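Local coordinates for protein glycosyl hydrolase (Rhizobium leguminosarum bv. trifolii, PDB 5NDX) that probably hydrolyses terminal O-glycosidic bonds of alpha-L-iduronic acid, as a bacterial orthologue of human alpha-L-iduronidase in glycoside hydrolase family 39, at residues 437-442 / 523-528; 372-377 / 519-524. The protein carries 2 engineered substitutions. One frame throughout, in Å; residues are numbered along the deposited sequence.

Interaction 1 (437-442 / 523-528); sequences RHAICL and LVVPDV. Unlike the reference sequence in segment 437-442: Ile440 (reference Leu).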
ATOM      1  N   ARG A 437     -13.906  15.470  26.331  1.00 43.46           N
ATOM      2  CA  ARG A 437     -14.697  15.078  25.178  1.00 44.81           C
ATOM      3  C   ARG A 437     -13.842  14.246  24.224  1.00 38.95           C
ATOM      4  O   ARG A 437     -12.684  14.585  23.919  1.00 37.01           O
ATOM      5  CB  ARG A 437     -15.079  16.253  24.281  1.00 48.38           C
ATOM      6  CG  ARG A 437     -16.184  17.189  24.640  1.00 55.70           C
ATOM      7  CD  ARG A 437     -15.946  18.493  23.854  1.00 59.10           C
ATOM      8  NE  ARG A 437     -16.853  18.707  22.738  1.00 59.32           N
ATOM      9  CZ  ARG A 437     -16.587  19.422  21.634  1.00 59.46           C
ATOM     10  NH1 ARG A 437     -15.406  19.986  21.410  1.00 54.83           N
ATOM     11  NH2 ARG A 437     -17.522  19.533  20.696  1.00 60.95           N
ATOM     12  N   HIS A 438     -14.479  13.260  23.644  1.00 37.52           N
ATOM     13  CA  HIS A 438     -13.888  12.485  22.559  1.00 36.69           C
ATOM     14  C   HIS A 438     -14.898  12.330  21.470  1.00 36.17           C
ATOM     15  O   HIS A 438     -16.124  12.290  21.722  1.00 37.89           O
ATOM     16  CB  HIS A 438     -13.494  11.114  23.079  1.00 38.31           C
ATOM     17  CG  HIS A 438     -12.346  11.150  24.013  1.00 39.23           C
ATOM     18  ND1 HIS A 438     -11.051  10.887  23.615  1.00 43.33           N
ATOM     19  CD2 HIS A 438     -12.283  11.443  25.324  1.00 40.85           C
ATOM     20  CE1 HIS A 438     -10.243  10.991  24.656  1.00 41.67           C
ATOM     21  NE2 HIS A 438     -10.962  11.345  25.699  1.00 41.73           N
ATOM     22  N   ALA A 439     -14.382  12.154  20.268  1.00 34.32           N
ATOM     23  CA  ALA A 439     -15.199  11.848  19.093  1.00 33.29           C
ATOM     24  C   ALA A 439     -14.921  10.401  18.668  1.00 32.80           C
ATOM     25  O   ALA A 439     -13.762   9.924  18.712  1.00 32.36           O
ATOM     26  CB  ALA A 439     -14.874  12.798  17.968  1.00 31.96           C
ATOM     27  N   ILE A 440     -15.999   9.700  18.327  1.00 32.24           N
ATOM     28  CA  ILE A 440     -15.940   8.317  17.861  1.00 33.17           C
ATOM     29  C   ILE A 440     -16.258   8.314  16.365  1.00 31.78           C
ATOM     30  O   ILE A 440     -17.351   8.740  15.995  1.00 32.81           O
ATOM     31  CB  ILE A 440     -16.936   7.441  18.616  1.00 34.48           C
ATOM     32  CG1 ILE A 440     -16.690   7.545  20.129  1.00 36.13           C
ATOM     33  CG2 ILE A 440     -16.823   5.971  18.157  1.00 34.12           C
ATOM     34  CD1 ILE A 440     -17.819   6.900  20.963  1.00 38.78           C
ATOM     35  N   CYS A 441     -15.299   7.868  15.534  1.00 31.45           N
ATOM     36  CA  CYS A 441     -15.436   7.751  14.093  1.00 33.03           C
ATOM     37  C   CYS A 441     -15.360   6.278  13.750  1.00 33.51           C
ATOM     38  O   CYS A 441     -14.424   5.606  14.178  1.00 32.48           O
ATOM     39  CB  CYS A 441     -14.304   8.475  13.315  1.00 36.22           C
ATOM     40  SG  CYS A 441     -13.999  10.137  13.974  1.00 43.99           S
ATOM     41  N   LEU A 442     -16.371   5.788  13.022  1.00 31.55           N
ATOM     42  CA  LEU A 442     -16.446   4.399  12.627  1.00 31.33           C
ATOM     43  C   LEU A 442     -16.398   4.305  11.112  1.00 29.92           C
ATOM     44  O   LEU A 442     -17.304   4.769  10.447  1.00 31.75           O
ATOM     45  CB  LEU A 442     -17.733   3.783  13.139  1.00 30.37           C
ATOM     46  CG  LEU A 442     -18.009   3.981  14.625  1.00 32.28           C
ATOM     47  CD1 LEU A 442     -19.452   3.625  14.925  1.00 33.58           C
ATOM     48  CD2 LEU A 442     -17.049   3.202  15.504  1.00 33.28           C
ATOM     49  N   LEU A 523     -11.919   5.034  15.534  1.00 30.71           N
ATOM     50  CA  LEU A 523     -11.050   6.090  15.988  1.00 32.00           C
ATOM     51  C   LEU A 523     -11.770   6.776  17.112  1.00 33.21           C
ATOM     52  O   LEU A 523     -12.948   7.146  16.956  1.00 34.42           O
ATOM     53  CB  LEU A 523     -10.796   7.097  14.871  1.00 34.54           C
ATOM     54  CG  LEU A 523     -10.205   6.520  13.573  1.00 37.16           C
ATOM     55  CD1 LEU A 523     -10.162   7.564  12.450  1.00 41.32           C
ATOM     56  CD2 LEU A 523      -8.843   5.981  13.824  1.00 36.55           C
ATOM     57  N   VAL A 524     -11.105   6.873  18.257  1.00 31.14           N
ATOM     58  CA  VAL A 524     -11.622   7.613  19.407  1.00 32.94           C
ATOM     59  C   VAL A 524     -10.570   8.687  19.723  1.00 33.99           C
ATOM     60  O   VAL A 524      -9.460   8.354  20.144  1.00 32.58           O
ATOM     61  CB  VAL A 524     -11.817   6.721  20.606  1.00 33.74           C
ATOM     62  CG1 VAL A 524     -12.367   7.530  21.767  1.00 36.26           C
ATOM     63  CG2 VAL A 524     -12.792   5.574  20.288  1.00 33.79           C
ATOM     64  N   VAL A 525     -10.891   9.951  19.445  1.00 32.87           N
ATOM     65  CA  VAL A 525      -9.873  10.987  19.468  1.00 33.91           C
ATOM     66  C   VAL A 525     -10.254  12.109  20.457  1.00 33.93           C
ATOM     67  O   VAL A 525     -11.407  12.445  20.547  1.00 33.42           O
ATOM     68  CB  VAL A 525      -9.591  11.560  18.081  1.00 33.83           C
ATOM     69  CG1 VAL A 525      -9.109  10.459  17.186  1.00 35.02           C
ATOM     70  CG2 VAL A 525     -10.802  12.226  17.454  1.00 36.12           C
ATOM     71  N   PRO A 526      -9.274  12.668  21.200  1.00 36.10           N
ATOM     72  CA  PRO A 526      -9.569  13.737  22.136  1.00 36.80           C
ATOM     73  C   PRO A 526      -9.776  15.064  21.422  1.00 38.07           C
ATOM     74  O   PRO A 526      -9.477  15.197  20.263  1.00 37.46           O
ATOM     75  CB  PRO A 526      -8.326  13.784  23.026  1.00 37.86           C
ATOM     76  CG  PRO A 526      -7.223  13.355  22.106  1.00 38.83           C
ATOM     77  CD  PRO A 526      -7.861  12.251  21.273  1.00 37.23           C
ATOM     78  N   ASP A 527     -10.348  16.021  22.129  1.00 41.43           N
ATOM     79  CA  ASP A 527     -10.568  17.365  21.631  1.00 43.76           C
ATOM     80  C   ASP A 527      -9.299  18.208  21.938  1.00 43.85           C
ATOM     81  O   ASP A 527      -8.991  18.443  23.087  1.00 44.37           O
ATOM     82  CB  ASP A 527     -11.804  17.953  22.317  1.00 45.16           C
ATOM     83  CG  ASP A 527     -12.125  19.362  21.865  1.00 45.80           C
ATOM     84  OD1 ASP A 527     -11.469  19.904  20.978  1.00 48.30           O
ATOM     85  OD2 ASP A 527     -13.056  19.946  22.426  1.00 49.68           O
ATOM     86  N   VAL A 528      -8.538  18.613  20.927  1.00 44.76           N
ATOM     87  CA  VAL A 528      -7.342  19.415  21.217  1.00 46.33           C
ATOM     88  C   VAL A 528      -7.704  20.909  21.446  1.00 46.63           C
ATOM     89  O   VAL A 528      -6.847  21.672  21.682  1.00 47.15           O
ATOM     90  CB  VAL A 528      -6.250  19.283  20.146  1.00 47.45           C
ATOM     91  CG1 VAL A 528      -5.855  17.818  19.974  1.00 48.92           C
ATOM     92  CG2 VAL A 528      -6.671  19.921  18.797  1.00 45.94           C
TER
HETATM   93  O   HOH W   1     -10.536  15.502  25.193  1.00 43.05           O

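Interaction 2 (372-377 / 519-524); sequences LATLGD and LTQVLV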
ATOM      1  N   LEU A 372      -6.030   1.075   7.632  1.00 27.59           N
ATOM      2  CA  LEU A 372      -4.885   0.589   8.413  1.00 29.04           C
ATOM      3  C   LEU A 372      -3.819   1.706   8.682  1.00 29.55           C
ATOM      4  O   LEU A 372      -3.108   1.669   9.706  1.00 29.96           O
ATOM      5  CB  LEU A 372      -4.232  -0.617   7.720  1.00 28.73           C
ATOM      6  CG  LEU A 372      -5.072  -1.888   7.616  1.00 29.40           C
ATOM      7  CD1 LEU A 372      -4.492  -2.853   6.609  1.00 31.06           C
ATOM      8  CD2 LEU A 372      -5.118  -2.572   8.946  1.00 30.52           C
ATOM      9  N   ALA A 373      -3.755   2.691   7.787  1.00 28.47           N
ATOM     10  CA  ALA A 373      -2.792   3.768   7.883  1.00 29.03           C
ATOM     11  C   ALA A 373      -3.058   4.631   9.108  1.00 30.25           C
ATOM     12  O   ALA A 373      -2.139   5.278   9.556  1.00 29.67           O
ATOM     13  CB  ALA A 373      -2.850   4.636   6.648  1.00 28.57           C
ATOM     14  N   THR A 374      -4.297   4.622   9.629  1.00 29.49           N
ATOM     15  CA  THR A 374      -4.659   5.386  10.826  1.00 30.19           C
ATOM     16  C   THR A 374      -4.217   4.808  12.134  1.00 30.35           C
ATOM     17  O   THR A 374      -4.485   5.415  13.170  1.00 33.20           O
ATOM     18  CB  THR A 374      -6.194   5.600  10.936  1.00 30.37           C
ATOM     19  OG1 THR A 374      -6.869   4.346  11.228  1.00 31.28           O
ATOM     20  CG2 THR A 374      -6.725   6.193   9.653  1.00 30.17           C
ATOM     21  N   LEU A 375      -3.609   3.623  12.134  1.00 30.29           N
ATOM     22  CA  LEU A 375      -3.233   3.001  13.372  1.00 30.68           C
ATOM     23  C   LEU A 375      -2.121   3.789  14.075  1.00 33.06           C
ATOM     24  O   LEU A 375      -1.369   4.518  13.455  1.00 31.66           O
ATOM     25  CB  LEU A 375      -2.822   1.556  13.154  1.00 30.80           C
ATOM     26  CG  LEU A 375      -3.982   0.577  12.872  1.00 29.56           C
ATOM     27  CD1 LEU A 375      -3.507  -0.724  12.239  1.00 30.09           C
ATOM     28  CD2 LEU A 375      -4.763   0.304  14.136  1.00 29.86           C
ATOM     29  N   GLY A 376      -2.105   3.649  15.388  1.00 33.75           N
ATOM     30  CA  GLY A 376      -1.163   4.314  16.254  1.00 34.41           C
ATOM     31  C   GLY A 376       0.156   3.603  16.434  1.00 34.52           C
ATOM     32  O   GLY A 376       0.497   2.733  15.651  1.00 33.12           O
ATOM     33  N   ASP A 377       0.900   3.988  17.483  1.00 34.13           N
ATOM     34  CA  ASP A 377       2.294   3.545  17.615  1.00 36.00           C
ATOM     35  C   ASP A 377       2.497   2.659  18.844  1.00 34.96           C
ATOM     36  O   ASP A 377       3.630   2.257  19.152  1.00 33.91           O
ATOM     37  CB  ASP A 377       3.239   4.737  17.649  1.00 35.15           C
ATOM     38  CG  ASP A 377       3.026   5.621  18.915  1.00 38.37           C
ATOM     39  OD1 ASP A 377       2.198   5.311  19.839  1.00 37.20           O
ATOM     40  OD2 ASP A 377       3.686   6.672  18.953  1.00 39.33           O
ATOM     41  N   LEU A 519     -13.968  -4.975   7.308  1.00 28.47           N
ATOM     42  CA  LEU A 519     -12.930  -4.282   8.052  1.00 29.41           C
ATOM     43  C   LEU A 519     -13.573  -3.037   8.623  1.00 28.26           C
ATOM     44  O   LEU A 519     -14.177  -2.271   7.886  1.00 28.54           O
ATOM     45  CB  LEU A 519     -11.772  -3.872   7.124  1.00 28.82           C
ATOM     46  CG  LEU A 519     -10.601  -3.170   7.809  1.00 29.24           C
ATOM     47  CD1 LEU A 519      -9.955  -4.047   8.890  1.00 30.03           C
ATOM     48  CD2 LEU A 519      -9.523  -2.776   6.761  1.00 30.42           C
ATOM     49  N   THR A 520     -13.432  -2.844   9.910  1.00 27.86           N
ATOM     50  CA  THR A 520     -13.949  -1.676  10.596  1.00 28.94           C
ATOM     51  C   THR A 520     -12.763  -0.937  11.251  1.00 29.33           C
ATOM     52  O   THR A 520     -11.934  -1.558  11.907  1.00 28.32           O
ATOM     53  CB  THR A 520     -14.910  -2.060  11.710  1.00 28.97           C
ATOM     54  OG1 THR A 520     -15.938  -2.909  11.212  1.00 31.49           O
ATOM     55  CG2 THR A 520     -15.590  -0.856  12.345  1.00 29.47           C
ATOM     56  N   GLN A 521     -12.717   0.385  11.116  1.00 28.87           N
ATOM     57  CA  GLN A 521     -11.709   1.183  11.862  1.00 28.58           C
ATOM     58  C   GLN A 521     -12.459   2.067  12.853  1.00 29.24           C
ATOM     59  O   GLN A 521     -13.390   2.784  12.475  1.00 29.55           O
ATOM     60  CB  GLN A 521     -10.869   2.011  10.893  1.00 28.83           C
ATOM     61  CG  GLN A 521      -9.552   2.472  11.469  1.00 28.49           C
ATOM     62  CD  GLN A 521      -8.580   1.348  11.627  1.00 30.29           C
ATOM     63  OE1 GLN A 521      -8.657   0.316  10.930  1.00 31.36           O
ATOM     64  NE2 GLN A 521      -7.624   1.525  12.536  1.00 30.12           N
ATOM     65  N   VAL A 522     -12.117   1.939  14.137  1.00 29.68           N
ATOM     66  CA  VAL A 522     -12.714   2.741  15.185  1.00 29.00           C
ATOM     67  C   VAL A 522     -11.630   3.748  15.661  1.00 31.12           C
ATOM     68  O   VAL A 522     -10.560   3.346  16.130  1.00 30.43           O
ATOM     69  CB  VAL A 522     -13.117   1.857  16.353  1.00 30.24           C
ATOM     70  CG1 VAL A 522     -13.795   2.696  17.446  1.00 30.40           C
ATOM     71  CG2 VAL A 522     -14.028   0.689  15.857  1.00 29.98           C
ATOM     72  N   LEU A 523     -11.919   5.034  15.534  1.00 30.71           N
ATOM     73  CA  LEU A 523     -11.050   6.090  15.988  1.00 32.00           C
ATOM     74  C   LEU A 523     -11.770   6.776  17.112  1.00 33.21           C
ATOM     75  O   LEU A 523     -12.948   7.146  16.956  1.00 34.42           O
ATOM     76  CB  LEU A 523     -10.796   7.097  14.871  1.00 34.54           C
ATOM     77  CG  LEU A 523     -10.205   6.520  13.573  1.00 37.16           C
ATOM     78  CD1 LEU A 523     -10.162   7.564  12.450  1.00 41.32           C
ATOM     79  CD2 LEU A 523      -8.843   5.981  13.824  1.00 36.55           C
ATOM     80  N   VAL A 524     -11.105   6.873  18.257  1.00 31.14           N
ATOM     81  CA  VAL A 524     -11.622   7.613  19.407  1.00 32.94           C
ATOM     82  C   VAL A 524     -10.570   8.687  19.723  1.00 33.99           C
ATOM     83  O   VAL A 524      -9.460   8.354  20.144  1.00 32.58           O
ATOM     84  CB  VAL A 524     -11.817   6.721  20.606  1.00 33.74           C
ATOM     85  CG1 VAL A 524     -12.367   7.530  21.767  1.00 36.26           C
ATOM     86  CG2 VAL A 524     -12.792   5.574  20.288  1.00 33.79           C
TER

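Interaction 1 (437-442 / 523-528)
Segments 437-442 and 523-528 run antiparallel, their strand axes 4.6 Å apart and twisted to 156° between directions. Main-chain hydrogen bonds lie in two reciprocal pairs. Ala439 and Val525 exchange N-H and C=O in both directions, as do Cys441 and Leu523, where Cys441 N reaches Leu523 O at 2.8 Å. All four donors lie in the plane of the accepting carbonyl. The bonding is weaker at the Arg437-Asp527 end, where Arg437 O takes a weak hydrogen bond from Asp527 N at 3.3 Å and a second from a water that in turn accepts from Asp527 N.

One charged pair closes the same end. Arg437 bends its chain at chi3 (106°) and brings NH1 to 2.6 Å from Asp527 OD2 in a salt bridge. The carboxylate oxygen lies in the guanidinium plane, yet NH1 meets it from above the carboxylate plane, the two groups being turned 67° apart. Asp527 OD1 forms a salt bridge with Arg612 NH2 and accepts a hydrogen bond from Gly529 N, so two arginines probably favour the ionised carboxylate.

Apolar contacts divide between the faces. His438, Ile440, Val524 and Pro526 share one, where the imidazole crosses the proline obliquely, CE1 3.8 Å from Pro526 CB, while its NE2 is hydrogen-bonded to Val434 O. Val524 CG1, anti to its backbone N, lies 4.0 Å from His438 CB, and Ile508 touches Ile440 and Val524. On the other face Ala439 CB meets Val525 CG2 at 4.1 Å, and Cys441 CB rests against Leu523 CB at 4.1 Å; Ala609 packs against Ala439 and Cys441.

With strands 493-503 and 407-413 flanking the pair, this is a regular antiparallel ladder of a large sheet, consistent with the beta-sandwich domain that accompanies the TIM barrel in alpha-L-iduronidases.

Interaction 2 (372-377 / 519-524)
A type I turn from Leu372 to Leu375, held by Leu375 N to Leu372 O at 3.2 Å, lies over strand residues 519-524, with Thr374 CA 8.2 Å from Leu523 CA. Thr374 and Gln521 reach toward each other tip to tip. OG1 of Thr374, set between its backbone N and carbonyl carbon (chi1 70°), comes 3.2 Å from Gln521 NE2, but the angle is too poor for a hydrogen bond. Instead Thr374 OG1 hydrogen-bonds to Leu371 O and Ser408 OG, while the Gln521 amide spans Ser410 OG through OE1 and Ser408 OG through NE2. Chi1 of Gln521 (-160°) sets CG anti to the backbone N, 3.3 Å from Thr374 OG1, and the bend at chi2 (71°) then turns the amide. The side chains of Leu375 and Gln521 cross at about a right angle, with Leu375 CD2 3.5 Å from Gln521 NE2. Farther along, Leu523 CD2 touches Thr374 OG1 at 3.6 Å. An alanine here in place of Gln521 removes the amide with its hydrogen bonds to Ser408 and Ser410, and would probably loosen the packing of the turn on the strand. Direct contact is thus van der Waals; Ser408, hydrogen-bonded to both Thr374 and Gln521, supplies a polar link between turn and strand.

How the interactions relate
From the N terminus, the chain first contributes strand 4-10 to the large mixed sheet, then builds the barrel. Interaction 2 opens at 372-377, where helix 364-372 gives way to strand 378-385, and closes at 519-524 across 141 intervening residues. Interaction 1 opens inside that span at 437-442 and, across 80 intervening residues, closes at 523-528, which overlaps the end of 519-524 and runs past it, so the two loops overlap without full nesting. Both use strand 518-526, sharing Leu523 and Val524, and interaction 1 runs past its end. They touch directly, Leu442 CD2 lying 3.8 Å from Val522 CG1. Interaction 1 joins neighbouring strands within the sheet, whereas interaction 2 sets the helix-to-strand connection against it.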